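Local structure of 4-hydroxybenzoyl-CoA thioesterase (6FDG) at residues M1-I5 and K144-I148; Y37-F43 and D128-Y133; G52-T58 and E108-E114; K82-L86 and I120-R124. The protein probably hydrolyses acyl-CoA thioesters as a hotdog-fold thioesterase, with DHNA-CoA of the vitamin K2 (menaquinone) pathway as its likely substrate. Where two conformers were deposited one is given. Numbering follows the deposited sequence.

Contact 1. Residues M1-I5 and K144-I148; sequences MIYSI and KIVEI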
# COMPACT_ATOMS: atom_id res chain seq x y z
N MET A 1 -6.02 -32.00 -6.34
CA MET A 1 -5.80 -30.93 -7.30
C MET A 1 -4.30 -30.76 -7.59
O MET A 1 -3.42 -31.21 -6.81
CB MET A 1 -6.30 -29.62 -6.76
CG MET A 1 -7.69 -29.45 -6.23
SD MET A 1 -8.85 -29.82 -7.54
CE MET A 1 -10.38 -29.85 -6.64
N ILE A 2 -4.01 -30.17 -8.74
CA ILE A 2 -2.73 -29.68 -9.12
C ILE A 2 -2.49 -28.35 -8.39
O ILE A 2 -3.35 -27.43 -8.55
CB ILE A 2 -2.63 -29.47 -10.64
CG1 ILE A 2 -2.83 -30.76 -11.50
CG2 ILE A 2 -1.36 -28.76 -11.00
CD1 ILE A 2 -2.53 -32.01 -10.87
N TYR A 3 -1.48 -28.18 -7.63
CA TYR A 3 -1.29 -26.97 -6.83
C TYR A 3 0.09 -26.54 -6.72
O TYR A 3 1.05 -27.34 -6.96
CB TYR A 3 -1.87 -27.16 -5.45
CG TYR A 3 -1.13 -28.18 -4.51
CD1 TYR A 3 -0.12 -27.83 -3.72
CD2 TYR A 3 -1.45 -29.55 -4.57
CE1 TYR A 3 0.63 -28.77 -2.88
CE2 TYR A 3 -0.76 -30.51 -3.79
CZ TYR A 3 0.27 -30.06 -3.03
OH TYR A 3 1.00 -30.94 -2.16
N SER A 4 0.40 -25.27 -6.43
CA SER A 4 1.68 -24.75 -6.11
C SER A 4 1.72 -24.37 -4.60
O SER A 4 0.68 -24.16 -3.98
CB SER A 4 2.06 -23.54 -6.98
OG SER A 4 1.09 -22.54 -6.80
N ILE A 5 2.96 -24.29 -4.06
CA ILE A 5 3.22 -23.71 -2.75
C ILE A 5 4.16 -22.61 -2.88
O ILE A 5 5.25 -22.73 -3.49
CB ILE A 5 3.84 -24.78 -1.74
CG1 ILE A 5 2.88 -25.91 -1.58
CG2 ILE A 5 4.23 -24.06 -0.41
CD1 ILE A 5 1.67 -25.66 -0.80
N LYS A 144 -6.48 -36.06 -9.34
CA LYS A 144 -5.05 -36.03 -9.21
C LYS A 144 -4.55 -35.01 -8.20
O LYS A 144 -5.18 -33.91 -8.10
CB LYS A 144 -4.33 -35.71 -10.51
CG LYS A 144 -3.91 -36.80 -11.45
CD LYS A 144 -5.11 -37.47 -11.98
CE LYS A 144 -4.68 -38.69 -12.79
NZ LYS A 144 -5.92 -39.24 -13.36
N ILE A 145 -3.55 -35.34 -7.40
CA ILE A 145 -2.96 -34.53 -6.39
C ILE A 145 -1.50 -34.39 -6.73
O ILE A 145 -0.65 -35.37 -6.61
CB ILE A 145 -3.13 -35.06 -4.94
CG1 ILE A 145 -4.61 -35.25 -4.69
CG2 ILE A 145 -2.41 -34.11 -3.97
CD1 ILE A 145 -5.01 -35.94 -3.40
N VAL A 146 -0.99 -33.26 -7.17
CA VAL A 146 0.37 -33.03 -7.54
C VAL A 146 0.87 -31.63 -7.14
O VAL A 146 0.09 -30.64 -7.53
CB VAL A 146 0.51 -33.16 -9.13
CG1 VAL A 146 1.93 -32.92 -9.60
CG2 VAL A 146 -0.05 -34.49 -9.61
N GLU A 147 2.01 -31.41 -6.56
CA GLU A 147 2.59 -30.11 -6.40
C GLU A 147 3.42 -29.80 -7.55
O GLU A 147 4.48 -30.52 -7.79
CB GLU A 147 3.41 -29.96 -5.15
CG GLU A 147 3.92 -28.56 -4.82
CD GLU A 147 5.08 -28.32 -3.82
OE1 GLU A 147 5.52 -29.26 -3.20
OE2 GLU A 147 5.69 -27.21 -3.71
N ILE A 148 3.13 -28.77 -8.34
CA ILE A 148 4.02 -28.35 -9.40
C ILE A 148 5.10 -27.54 -8.87
O ILE A 148 4.98 -26.77 -7.90
CB ILE A 148 3.24 -27.61 -10.53
CG1 ILE A 148 2.48 -26.36 -9.97
CG2 ILE A 148 2.30 -28.62 -11.21
CD1 ILE A 148 1.87 -25.51 -11.09
O HOH W 1 3.17 -29.95 -0.74
O HOH W 2 5.28 -25.34 -5.57
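The amino-terminal strand and the short strand near the carboxyl terminus run side by side in parallel, I2 paired with V146 and Y3 with E147. Four backbone hydrogen bonds hold them: M1 N to K144 O (2.7 Å), V146 N to M1 O (3.2 Å), Y3 N to V146 O (2.9 Å) and I148 N to Y3 O (2.9 Å). On one face, I2 adopts chi1 m with a chi2 of -25°, between the usual wells, which brings its CD1 to 3.7 Å from V146 CB, while I2 CG2 meets I148 CG2 at 3.7 Å. On the other, the p rotamer of Y3 lays its ring beside E147, whose CB makes an off-centre CH-pi contact 4.2 Å from the ring centroid; K77 adds a cation-pi interaction. E147, chi1 and chi2 both t, carries its carboxylate away from the ring toward I5, OE2 3.6 Å from I5 CB. One water lies 2.8 Å from Y3 OH; another accepts from I5 N (3.0 Å), within reach of E147 OE2 and I148 O. Backbone bonding thus sets the parallel register, I2 and I148 turn to the helices, the former to V136 and the latter to Y37 and K40, and Y3 and E147 stay partly exposed among waters.

Contact 2. Residues Y37-F43 and D128-Y133; sequences YISKLGF and DWHEAY
Two helical segments cross almost at right angles, with 95° between the axes of 37-41 and 128-133 and a closest approach of 11.8 Å, and large side chains fill the gap. Y37 (chi1 t) begins the contact: its CE1 lies 4.0 Å from Y133 OH, which sits at the edge of the Y37 ring. I38, m and t in its two chi angles, points toward the other helix and places CG1 3.3 Å from Y133 OH and CG2 3.8 Å from W129 CH2. One turn on, L41 (chi1 t, chi2 p) brings CD2 to 3.7 Å from Y133 CE1. The helix then ends at G42 in a Schellman motif: phi is positive (117°), F43 N bonds to I38 O at 3.0 Å and G42 N to S39 O at 2.9 Å. Any side chain at G42 would collide with the preceding carbonyl. This turn delivers F43, extended with chi1 m, onto W129 (chi1 m). The F43 ring and the five-membered ring of W129 stack face to face, centroids 4.2 Å apart and planes at 30°; F43 CE2 is 3.6 Å from A132 CB. The contact packs the long helix 26-41 of the hotdog fold against the C-terminal helix 127-141. No hydrogen bond crosses the interface, and Y133 OH bonds instead to Y90, so cohesion here comes from aromatic stacking and apolar contact.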
# COMPACT_ATOMS: atom_id res chain seq x y z
N TYR A 37 2.21 -19.82 -9.28
CA TYR A 37 1.51 -20.96 -9.90
C TYR A 37 1.77 -20.89 -11.40
O TYR A 37 2.14 -21.88 -12.06
CB TYR A 37 0.03 -20.97 -9.55
CG TYR A 37 -0.76 -22.01 -10.21
CD1 TYR A 37 -1.27 -21.84 -11.50
CD2 TYR A 37 -1.08 -23.22 -9.56
CE1 TYR A 37 -2.03 -22.79 -12.14
CE2 TYR A 37 -1.85 -24.20 -10.16
CZ TYR A 37 -2.32 -24.01 -11.44
OH TYR A 37 -3.11 -25.02 -12.06
N ILE A 38 1.48 -19.75 -12.03
CA ILE A 38 1.60 -19.65 -13.46
C ILE A 38 3.06 -19.91 -13.86
O ILE A 38 3.25 -20.60 -14.94
CB ILE A 38 1.11 -18.20 -13.84
CG1 ILE A 38 -0.38 -18.05 -13.61
CG2 ILE A 38 1.57 -17.84 -15.30
CD1 ILE A 38 -0.88 -16.62 -13.76
N SER A 39 4.00 -19.34 -13.20
CA SER A 39 5.39 -19.63 -13.56
C SER A 39 5.72 -21.11 -13.48
O SER A 39 6.33 -21.78 -14.34
CB SER A 39 6.28 -18.80 -12.70
OG SER A 39 7.66 -18.84 -12.96
N LYS A 40 5.32 -21.74 -12.41
CA LYS A 40 5.59 -23.19 -12.22
C LYS A 40 4.92 -24.00 -13.23
O LYS A 40 5.44 -25.12 -13.61
CB LYS A 40 5.25 -23.56 -10.76
CG LYS A 40 6.24 -23.03 -9.78
CD LYS A 40 5.86 -23.08 -8.31
CE LYS A 40 6.96 -22.83 -7.41
NZ LYS A 40 6.52 -22.77 -6.00
N LEU A 41 3.80 -23.64 -13.79
CA LEU A 41 3.11 -24.38 -14.81
C LEU A 41 3.86 -24.17 -16.12
O LEU A 41 3.61 -25.03 -16.99
CB LEU A 41 1.63 -23.92 -14.92
CG LEU A 41 0.70 -24.79 -15.61
CD1 LEU A 41 0.63 -26.19 -14.97
CD2 LEU A 41 -0.64 -24.05 -15.70
N GLY A 42 4.74 -23.21 -16.25
CA GLY A 42 5.60 -22.99 -17.42
C GLY A 42 5.34 -21.70 -18.11
O GLY A 42 5.82 -21.56 -19.27
N PHE A 43 4.75 -20.68 -17.51
CA PHE A 43 4.35 -19.47 -18.27
C PHE A 43 4.72 -18.20 -17.56
O PHE A 43 5.03 -18.14 -16.39
CB PHE A 43 2.83 -19.51 -18.50
CG PHE A 43 2.35 -20.73 -19.25
CD1 PHE A 43 2.58 -20.81 -20.64
CD2 PHE A 43 1.75 -21.78 -18.65
CE1 PHE A 43 2.17 -21.96 -21.33
CE2 PHE A 43 1.44 -22.97 -19.27
CZ PHE A 43 1.65 -23.05 -20.68
N ASP A 128 -1.09 -22.21 -26.14
CA ASP A 128 -0.24 -23.01 -25.29
C ASP A 128 -0.74 -22.91 -23.82
O ASP A 128 -0.71 -23.96 -23.07
CB ASP A 128 1.19 -22.52 -25.32
CG ASP A 128 1.38 -20.93 -25.31
OD1 ASP A 128 0.52 -20.07 -25.76
OD2 ASP A 128 2.50 -20.54 -24.86
N TRP A 129 -1.12 -21.71 -23.35
CA TRP A 129 -1.68 -21.59 -21.96
C TRP A 129 -2.96 -22.35 -21.94
O TRP A 129 -3.24 -23.12 -20.96
CB TRP A 129 -1.94 -20.12 -21.63
CG TRP A 129 -0.82 -19.25 -21.44
CD1 TRP A 129 0.20 -18.94 -22.31
CD2 TRP A 129 -0.62 -18.36 -20.30
NE1 TRP A 129 0.99 -17.94 -21.79
CE2 TRP A 129 0.49 -17.53 -20.61
CE3 TRP A 129 -1.30 -18.18 -19.11
CZ2 TRP A 129 0.97 -16.60 -19.74
CZ3 TRP A 129 -0.78 -17.15 -18.24
CH2 TRP A 129 0.33 -16.45 -18.61
N HIS A 130 -3.90 -22.24 -22.88
CA HIS A 130 -5.10 -23.01 -22.92
C HIS A 130 -4.93 -24.51 -22.84
O HIS A 130 -5.66 -25.21 -22.13
CB HIS A 130 -5.97 -22.64 -24.19
CG HIS A 130 -7.13 -23.49 -24.36
ND1 HIS A 130 -8.22 -23.44 -23.60
CD2 HIS A 130 -7.36 -24.49 -25.29
CE1 HIS A 130 -9.13 -24.31 -24.02
NE2 HIS A 130 -8.61 -24.97 -25.05
N GLU A 131 -3.93 -24.98 -23.59
CA GLU A 131 -3.76 -26.47 -23.59
C GLU A 131 -3.37 -26.86 -22.17
O GLU A 131 -3.89 -27.89 -21.75
CB GLU A 131 -2.68 -26.82 -24.62
CG GLU A 131 -2.09 -28.25 -24.53
CD GLU A 131 -0.89 -28.46 -25.49
OE1 GLU A 131 0.08 -27.66 -25.49
OE2 GLU A 131 -0.92 -29.43 -26.28
N ALA A 132 -2.46 -26.11 -21.54
CA ALA A 132 -1.97 -26.46 -20.17
C ALA A 132 -3.09 -26.37 -19.12
O ALA A 132 -3.34 -27.34 -18.37
CB ALA A 132 -0.81 -25.67 -19.81
N TYR A 133 -3.90 -25.27 -19.24
CA TYR A 133 -4.99 -25.16 -18.28
C TYR A 133 -6.07 -26.18 -18.43
O TYR A 133 -6.71 -26.62 -17.50
CB TYR A 133 -5.58 -23.67 -18.31
CG TYR A 133 -4.79 -22.68 -17.46
CD1 TYR A 133 -3.53 -22.29 -17.73
CD2 TYR A 133 -5.37 -22.16 -16.33
CE1 TYR A 133 -2.82 -21.39 -16.95
CE2 TYR A 133 -4.68 -21.22 -15.53
CZ TYR A 133 -3.44 -20.93 -15.80
OH TYR A 133 -2.69 -20.02 -15.01

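Contact 3. Residues G52-T58 and E108-E114; sequences GIISPVT and ELICIKE
T58 OG1 donates to E108 OE1 at 2.6 Å, the p rotamer of T58 meeting an extended E108 (chi1 and chi2 t), and T58 N bonds to E108 O at 2.8 Å. Between antiparallel segments, I54 and I112 form a hydrogen-bonded pair (I54 N to I112 O 2.9 Å, I112 N to I54 O 2.8 Å), followed by E114 N to G52 O (2.9 Å). I53-K113 and V57-L109 are non-hydrogen-bonded pairs, CA atoms 4.7 and 4.6 Å apart. P56 lacks the amide hydrogen that would bond to I110 O, and S55 OG (chi1 t) supplies that bond instead (2.8 Å), while I110 N reaches P56 O at 3.3 Å. G52 has positive phi (78°), which suits glycine. Outward, I53 (chi1 and chi2 m) places CD1 3.3 Å from K113 CD, and V57 CG2 touches L109 CD1 at 3.8 Å. M18 of the second subunit packs on I54 and P56 and its H23 on V57, and T58 makes backbone hydrogen bonds to it; R34 of helix 26-41 lies against V57 and L109. An antiparallel pairing at the edge of the subunit's own sheet, with the long helix against it and a second subunit alongside, fits the hotdog fold of the thioesterase family.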
# COMPACT_ATOMS: atom_id res chain seq x y z
N GLY A 52 0.13 -7.21 -25.18
CA GLY A 52 -0.97 -6.33 -25.07
C GLY A 52 -2.25 -6.86 -24.44
O GLY A 52 -3.28 -6.36 -24.63
N ILE A 53 -2.06 -7.92 -23.63
CA ILE A 53 -3.18 -8.55 -22.92
C ILE A 53 -2.91 -8.42 -21.41
O ILE A 53 -1.83 -8.64 -21.01
CB ILE A 53 -3.33 -10.02 -23.33
CG1 ILE A 53 -3.63 -10.17 -24.86
CG2 ILE A 53 -4.49 -10.72 -22.55
CD1 ILE A 53 -4.86 -9.46 -25.28
N ILE A 54 -3.96 -8.01 -20.69
CA ILE A 54 -3.89 -7.93 -19.19
C ILE A 54 -4.93 -8.86 -18.66
O ILE A 54 -6.00 -9.03 -19.20
CB ILE A 54 -4.32 -6.57 -18.69
CG1 ILE A 54 -3.45 -5.50 -19.28
CG2 ILE A 54 -4.14 -6.50 -17.17
CD1 ILE A 54 -4.00 -4.16 -18.98
N SER A 55 -4.65 -9.30 -17.38
CA SER A 55 -5.52 -10.20 -16.65
C SER A 55 -5.94 -9.61 -15.27
O SER A 55 -5.23 -9.95 -14.28
CB SER A 55 -4.88 -11.52 -16.49
OG SER A 55 -5.74 -12.48 -15.99
N PRO A 56 -6.99 -8.90 -15.25
CA PRO A 56 -7.44 -8.38 -13.96
C PRO A 56 -8.32 -9.29 -13.20
O PRO A 56 -9.05 -10.16 -13.73
CB PRO A 56 -8.20 -7.14 -14.36
CG PRO A 56 -8.85 -7.50 -15.68
CD PRO A 56 -7.77 -8.30 -16.34
N VAL A 57 -8.27 -9.09 -11.88
CA VAL A 57 -9.27 -9.74 -10.92
C VAL A 57 -10.60 -9.17 -11.04
O VAL A 57 -10.72 -7.92 -10.92
CB VAL A 57 -8.69 -9.62 -9.52
CG1 VAL A 57 -9.72 -10.11 -8.54
CG2 VAL A 57 -7.44 -10.40 -9.40
N THR A 58 -11.64 -9.94 -11.18
CA THR A 58 -13.00 -9.57 -11.25
C THR A 58 -13.83 -9.93 -10.04
O THR A 58 -14.94 -9.40 -9.84
CB THR A 58 -13.67 -10.07 -12.56
OG1 THR A 58 -13.72 -11.50 -12.51
CG2 THR A 58 -12.96 -9.43 -13.75
N GLU A 108 -11.39 -14.57 -9.09
CA GLU A 108 -11.75 -14.80 -10.52
C GLU A 108 -10.95 -13.84 -11.32
O GLU A 108 -10.84 -12.64 -11.02
CB GLU A 108 -13.24 -14.58 -10.65
CG GLU A 108 -13.71 -14.82 -12.15
CD GLU A 108 -15.16 -14.48 -12.24
OE1 GLU A 108 -15.49 -13.32 -11.96
OE2 GLU A 108 -15.94 -15.34 -12.61
N LEU A 109 -10.39 -14.34 -12.45
CA LEU A 109 -9.52 -13.61 -13.39
C LEU A 109 -10.14 -13.74 -14.78
O LEU A 109 -10.65 -14.83 -15.13
CB LEU A 109 -8.12 -14.12 -13.44
CG LEU A 109 -7.13 -13.86 -12.35
CD1 LEU A 109 -6.62 -12.52 -12.48
CD2 LEU A 109 -7.57 -14.13 -10.95
N ILE A 110 -10.04 -12.71 -15.55
CA ILE A 110 -10.39 -12.68 -17.02
C ILE A 110 -9.14 -12.19 -17.72
O ILE A 110 -8.20 -11.70 -17.13
CB ILE A 110 -11.66 -11.85 -17.36
CG1 ILE A 110 -11.46 -10.38 -16.97
CG2 ILE A 110 -12.82 -12.44 -16.65
CD1 ILE A 110 -12.51 -9.37 -17.41
N CYS A 111 -9.14 -12.25 -19.08
CA CYS A 111 -8.10 -11.63 -19.87
C CYS A 111 -8.75 -10.65 -20.84
O CYS A 111 -9.79 -10.96 -21.40
CB CYS A 111 -7.38 -12.71 -20.68
SG CYS A 111 -6.34 -13.84 -19.71
N ILE A 112 -8.11 -9.51 -20.97
CA ILE A 112 -8.63 -8.42 -21.78
C ILE A 112 -7.50 -7.77 -22.55
O ILE A 112 -6.37 -7.82 -22.27
CB ILE A 112 -9.31 -7.36 -20.88
CG1 ILE A 112 -8.33 -6.65 -19.97
CG2 ILE A 112 -10.51 -7.96 -20.10
CD1 ILE A 112 -9.01 -5.59 -19.08
N LYS A 113 -7.94 -7.06 -23.65
CA LYS A 113 -7.03 -6.22 -24.37
C LYS A 113 -6.65 -4.99 -23.59
O LYS A 113 -7.52 -4.36 -23.01
CB LYS A 113 -7.69 -5.78 -25.71
CG LYS A 113 -8.14 -6.86 -26.59
CD LYS A 113 -7.07 -7.75 -27.06
CE LYS A 113 -5.89 -7.06 -27.76
NZ LYS A 113 -6.01 -7.07 -29.28
N GLU A 114 -5.40 -4.66 -23.59
CA GLU A 114 -4.86 -3.54 -22.74
C GLU A 114 -5.44 -2.25 -23.21
O GLU A 114 -5.73 -1.33 -22.39
CB GLU A 114 -3.38 -3.47 -22.83
CG GLU A 114 -2.83 -2.37 -21.94
CD GLU A 114 -1.36 -2.53 -21.71
OE1 GLU A 114 -0.68 -3.09 -22.63
OE2 GLU A 114 -0.94 -2.08 -20.61

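Contact 4. Residues K82-L86 and I120-R124; sequences KYSRL and IRLDR
Two arginines, R85 and R121, share the carboxylate of D123: R121, two residues before it, forms a bidentate pair, and R85 a salt bridge across the contact. R121 NE to D123 OD1 measures 3.1 Å and R121 NH2 to D123 OD2 2.9 Å, while R85 NE stands 3.5 Å from D123 OD2, at the edge of the guanidinium. R85 NE and R121 NH2 lie 4.5 Å apart, a like-charge approach that D123 offsets. D123 takes chi1 p, R121 is m, t, p in chi1 to chi3, and R85 is m, t, t. The segments run 133° apart, and a single direct backbone hydrogen bond joins them, L122 N to R85 O at 2.9 Å and nearly straight (170°). With R121 as N-cap, L122 is the first helical residue, whose NH has no partner within the helix and is taken by R85 O. The extended strand at K82-Y83 gives way to a turn, R85 at phi -67° and psi -14°. Beyond it, a water lies 2.7 Å from L86 O and 2.9 Å from I120 O. Y83 (chi1 t) sets OH 3.5 Å from L122 CD2 and hydrogen-bonds to H130. Helix 127-141 flanks the contact, with H130 against R85 and D123 and W129 against L122. The I120 backbone bonds to C111 of strand 101-113, anchoring 120-124, while the L122-R85 bond holds the turn after strand 73-83.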
# COMPACT_ATOMS: atom_id res chain seq x y z
N LYS A 82 -11.64 -23.65 -11.18
CA LYS A 82 -12.45 -23.70 -12.41
C LYS A 82 -11.70 -22.97 -13.52
O LYS A 82 -11.30 -21.81 -13.35
CB LYS A 82 -13.80 -23.02 -12.23
CG LYS A 82 -14.66 -23.44 -10.99
CD LYS A 82 -15.69 -22.40 -10.52
CE LYS A 82 -16.64 -23.05 -9.51
NZ LYS A 82 -18.08 -22.73 -9.83
N TYR A 83 -11.54 -23.59 -14.69
CA TYR A 83 -10.98 -22.97 -15.85
C TYR A 83 -11.95 -22.96 -16.96
O TYR A 83 -12.56 -24.03 -17.27
CB TYR A 83 -9.69 -23.71 -16.29
CG TYR A 83 -9.27 -23.28 -17.66
CD1 TYR A 83 -8.73 -21.99 -17.85
CD2 TYR A 83 -9.40 -24.06 -18.80
CE1 TYR A 83 -8.39 -21.54 -19.09
CE2 TYR A 83 -9.05 -23.59 -20.06
CZ TYR A 83 -8.56 -22.33 -20.19
OH TYR A 83 -8.19 -21.78 -21.39
N SER A 84 -12.15 -21.85 -17.64
CA SER A 84 -12.81 -21.79 -18.93
C SER A 84 -11.98 -20.80 -19.75
O SER A 84 -11.12 -20.06 -19.26
CB SER A 84 -14.21 -21.34 -18.87
OG SER A 84 -14.34 -19.94 -18.69
N ARG A 85 -12.22 -20.83 -21.08
CA ARG A 85 -11.41 -19.93 -21.95
C ARG A 85 -11.73 -18.44 -21.68
O ARG A 85 -10.88 -17.62 -22.08
CB ARG A 85 -11.83 -20.20 -23.41
CG ARG A 85 -11.74 -21.64 -23.91
CD ARG A 85 -12.78 -21.99 -25.01
NE ARG A 85 -12.57 -23.17 -25.71
CZ ARG A 85 -12.95 -24.38 -25.34
NH1 ARG A 85 -13.59 -24.63 -24.22
NH2 ARG A 85 -12.61 -25.40 -26.11
N LEU A 86 -12.79 -18.09 -21.00
CA LEU A 86 -13.10 -16.75 -20.69
C LEU A 86 -12.75 -16.32 -19.23
O LEU A 86 -12.61 -15.09 -19.02
CB LEU A 86 -14.53 -16.45 -20.96
CG LEU A 86 -14.87 -16.35 -22.52
CD1 LEU A 86 -16.36 -16.23 -22.67
CD2 LEU A 86 -14.21 -15.22 -23.19
N ILE A 120 -11.12 -11.25 -24.00
CA ILE A 120 -10.69 -12.20 -25.02
C ILE A 120 -10.72 -13.59 -24.51
O ILE A 120 -10.75 -13.88 -23.29
CB ILE A 120 -9.26 -11.90 -25.52
CG1 ILE A 120 -8.15 -11.82 -24.42
CG2 ILE A 120 -9.22 -10.60 -26.26
CD1 ILE A 120 -7.38 -13.07 -24.31
N ARG A 121 -10.67 -14.54 -25.42
CA ARG A 121 -10.63 -15.97 -25.16
C ARG A 121 -9.19 -16.40 -25.09
O ARG A 121 -8.37 -16.22 -26.02
CB ARG A 121 -11.31 -16.80 -26.28
CG ARG A 121 -12.78 -16.80 -26.25
CD ARG A 121 -13.39 -17.20 -27.51
NE ARG A 121 -12.89 -18.48 -27.88
CZ ARG A 121 -13.39 -19.16 -28.92
NH1 ARG A 121 -14.39 -18.64 -29.60
NH2 ARG A 121 -12.91 -20.34 -29.21
N LEU A 122 -8.78 -17.14 -24.02
CA LEU A 122 -7.39 -17.58 -23.88
C LEU A 122 -6.94 -18.48 -25.01
O LEU A 122 -5.76 -18.33 -25.40
CB LEU A 122 -7.14 -18.30 -22.49
CG LEU A 122 -5.72 -18.54 -22.07
CD1 LEU A 122 -5.01 -17.27 -21.76
CD2 LEU A 122 -5.68 -19.42 -20.83
N ASP A 123 -7.82 -19.35 -25.52
CA ASP A 123 -7.42 -20.28 -26.59
C ASP A 123 -7.05 -19.49 -27.89
O ASP A 123 -6.19 -20.01 -28.66
CB ASP A 123 -8.47 -21.32 -26.86
CG ASP A 123 -9.79 -20.79 -27.28
OD1 ASP A 123 -10.30 -19.76 -26.84
OD2 ASP A 123 -10.50 -21.53 -28.04
N ARG A 124 -7.63 -18.34 -28.10
CA ARG A 124 -7.31 -17.65 -29.41
C ARG A 124 -6.07 -16.92 -29.29
O ARG A 124 -5.36 -16.79 -30.29
CB ARG A 124 -8.38 -16.65 -29.61
CG ARG A 124 -9.65 -17.23 -29.96
CD ARG A 124 -10.57 -16.12 -30.43
NE ARG A 124 -11.68 -16.63 -31.22
CZ ARG A 124 -12.77 -15.91 -31.55
NH1 ARG A 124 -13.67 -16.45 -32.33
NH2 ARG A 124 -12.92 -14.66 -31.13
O HOH W 3 -11.76 -13.13 -20.68

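All the other contacts are nested within the chain loop closed by contact 1, which pairs the N-terminal strand with strand 146-147; contact 2 in turn encloses contacts 3 and 4, whose segments alternate along the sequence. Contacts 1, 3 and 4 reach the same sheet. Contacts 1 and 3 lie on opposite sides of the chain's centre, their own centres about 24 Å apart. Contact 2 touches contacts 1 and 4, its centre about 13 Å from each of theirs: K40 and Y37 meet the paired terminal strands, and H130 meets Y83, R85 and D123. Contacts 3 and 4, about 11 Å apart between centres, join through C111 and I120. Helices 26-41 and 127-141 together link the terminal strand pair to the turn after strand 73-83.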